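Local structure of thiaminase-I (Naegleria gruberi, 4HCY) at residues G230-M235 with L300-N305. The protein belongs to the thiaminase I family, whose members share the two-domain alpha/beta architecture seen in periplasmic binding proteins. Sequence-based numbering, arbitrary orientation.
Sequences GYSESM and LTLPAN. With 0YN (2-{4-[(4-amino-2-methylpyrimidin-5-yl)methyl]-3-methylthiophen-2-yl}ethanol), chain G.
Ser-232, Glu-233 and Met-235, on a turn that follows strand 227-230, meet Leu-300, Thr-301 and Leu-302 on the link from helix 290-298 into the short strand 302-303, a worked example of one loop lining a ligand site while a second backs it. Just ahead of them, Tyr-231 lays one ring face against 0YN: atom C6' of the ligand lies 3.9 Å above the plane, over the ring centre of Tyr-231. The hydroxyl of Ser-232 then makes the polar link. A chi1 of 56° tucks OG in against its own main chain, flanked by N and C, and there Ser-232 OG comes within 3.0 Å of Leu-300 O. A second acceptor, Glu-233 OE1, stands 2.9 Å from Ser-232 OG. Leu-302 brings CG to 3.6 Å from Ser-232 OG, an apolar neighbour for this buried hydroxyl.

Glu-233 divides its chain between two tasks. Its methylene CG packs 3.6 Å from Thr-301 CB, the two side chains crossing at about a right angle, while the bend at chi2 (91°) turns the carboxylate to the pyrimidine, where OE2 approaches N1' of 0YN to 2.9 Å; 0YN is hydrogen-bonded to Asp-263 of strand 261-267. Ser-232 thus sits in the second shell, beside the oxygen of Glu-233 that is farther from N1'. At Met-235 the methyl CD1 of Leu-300 lies against the backbone carbonyl, 3.5 Å from Met-235 O, with Met-235 CB beside it at 4.2 Å from Leu-300 CD1.

Leu-300 is the C-prime residue of a Schellman motif, its positive phi (54°) ending helix 290-298 as Thr-301 N bonds back to Leu-296 O; the turn probably helps to bring its carbonyl to Ser-232. Beyond it, Leu-302 pairs through its backbone with Leu-118, so both segments join strands of the mixed sheet, each antiparallel to 114-125, and helix 317-328 covers Leu-300 and Leu-302 through Tyr-319.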
# COMPACT_ATOMS: atom_id res chain seq x y z
N GLY A 230 4.72 -6.29 -7.90
CA GLY A 230 4.58 -6.40 -6.46
C GLY A 230 4.77 -5.07 -5.75
O GLY A 230 4.86 -4.02 -6.39
N TYR A 231 4.81 -5.12 -4.43
CA TYR A 231 5.00 -3.92 -3.62
C TYR A 231 6.41 -3.38 -3.81
O TYR A 231 7.34 -4.13 -4.11
CB TYR A 231 4.76 -4.22 -2.14
CG TYR A 231 3.39 -4.79 -1.84
CD1 TYR A 231 2.28 -4.41 -2.59
CD2 TYR A 231 3.20 -5.70 -0.81
CE1 TYR A 231 1.03 -4.92 -2.32
CE2 TYR A 231 1.95 -6.22 -0.53
CZ TYR A 231 0.87 -5.83 -1.29
OH TYR A 231 -0.38 -6.34 -1.01
N SER A 232 6.57 -2.07 -3.63
CA SER A 232 7.88 -1.44 -3.74
C SER A 232 8.81 -1.95 -2.64
O SER A 232 10.02 -2.06 -2.84
CB SER A 232 7.75 0.08 -3.65
OG SER A 232 7.08 0.47 -2.47
N GLU A 233 8.22 -2.28 -1.49
CA GLU A 233 8.98 -2.77 -0.35
C GLU A 233 9.60 -4.14 -0.62
O GLU A 233 10.62 -4.49 -0.04
CB GLU A 233 8.08 -2.86 0.89
CG GLU A 233 7.32 -1.59 1.21
CD GLU A 233 5.96 -1.54 0.54
OE1 GLU A 233 5.65 -0.50 -0.09
OE2 GLU A 233 5.21 -2.53 0.64
N SER A 234 8.97 -4.90 -1.51
CA SER A 234 9.43 -6.25 -1.82
C SER A 234 10.68 -6.26 -2.70
O SER A 234 11.29 -7.30 -2.91
CB SER A 234 8.31 -7.05 -2.49
OG SER A 234 7.89 -6.44 -3.70
N MET A 235 11.06 -5.09 -3.20
CA MET A 235 12.22 -4.97 -4.08
C MET A 235 13.42 -4.38 -3.35
O MET A 235 14.43 -4.06 -3.96
CB MET A 235 11.89 -4.09 -5.29
CG MET A 235 10.47 -4.22 -5.81
SD MET A 235 10.10 -2.96 -7.04
CE MET A 235 8.33 -3.16 -7.23
N LEU A 300 12.75 0.77 0.73
CA LEU A 300 12.02 1.13 -0.48
C LEU A 300 10.51 1.30 -0.29
O LEU A 300 9.74 1.08 -1.22
CB LEU A 300 12.30 0.12 -1.61
CG LEU A 300 13.64 0.23 -2.33
CD1 LEU A 300 13.69 -0.70 -3.53
CD2 LEU A 300 13.91 1.66 -2.76
N THR A 301 10.10 1.68 0.91
CA THR A 301 8.70 1.99 1.17
C THR A 301 8.45 3.47 0.90
O THR A 301 9.33 4.30 1.12
CB THR A 301 8.27 1.62 2.60
OG1 THR A 301 7.99 2.82 3.34
CG2 THR A 301 9.35 0.83 3.31
N LEU A 302 7.26 3.79 0.42
CA LEU A 302 6.98 5.14 -0.06
C LEU A 302 6.20 5.99 0.94
O LEU A 302 5.17 5.56 1.45
CB LEU A 302 6.21 5.08 -1.38
CG LEU A 302 6.65 4.04 -2.40
CD1 LEU A 302 5.77 4.12 -3.64
CD2 LEU A 302 8.11 4.21 -2.76
N PRO A 303 6.71 7.20 1.22
CA PRO A 303 5.93 8.20 1.96
C PRO A 303 4.72 8.62 1.14
O PRO A 303 4.74 8.48 -0.08
CB PRO A 303 6.90 9.37 2.10
CG PRO A 303 8.26 8.76 1.95
CD PRO A 303 8.08 7.66 0.96
N ALA A 304 3.67 9.11 1.80
CA ALA A 304 2.44 9.46 1.10
C ALA A 304 2.45 10.89 0.57
O ALA A 304 1.84 11.18 -0.45
CB ALA A 304 1.24 9.23 2.01
N ASN A 305 3.14 11.78 1.28
CA ASN A 305 3.20 13.19 0.89
C ASN A 305 4.27 13.47 -0.16
O ASN A 305 5.24 12.72 -0.28
CB ASN A 305 3.43 14.07 2.12
CG ASN A 305 4.75 13.77 2.81
OD1 ASN A 305 5.21 12.63 2.82
ND2 ASN A 305 5.36 14.79 3.40
C2A 0YN G . 3.16 0.45 2.88
C35 0YN G . -0.56 -3.55 1.16
C2 0YN G . 0.47 -5.00 3.00
S1 0YN G . 0.09 -6.41 3.94
C5 0YN G . -1.44 -6.69 3.21
C4 0YN G . -1.66 -5.63 2.18
C4A 0YN G . -2.90 -5.52 1.32
C5A 0YN G . -2.21 -7.88 3.71
C5B 0YN G . -2.48 -8.85 2.57
O5G 0YN G . -3.02 -10.07 3.10
N1' 0YN G . 2.62 -1.64 1.69
C2' 0YN G . 2.18 -0.60 2.43
N3' 0YN G . 0.88 -0.49 2.77
C4' 0YN G . -0.01 -1.43 2.37
N4' 0YN G . -1.31 -1.32 2.72
C5' 0YN G . 0.42 -2.50 1.61
C6' 0YN G . 1.77 -2.58 1.27
C3 0YN G . -0.58 -4.72 2.12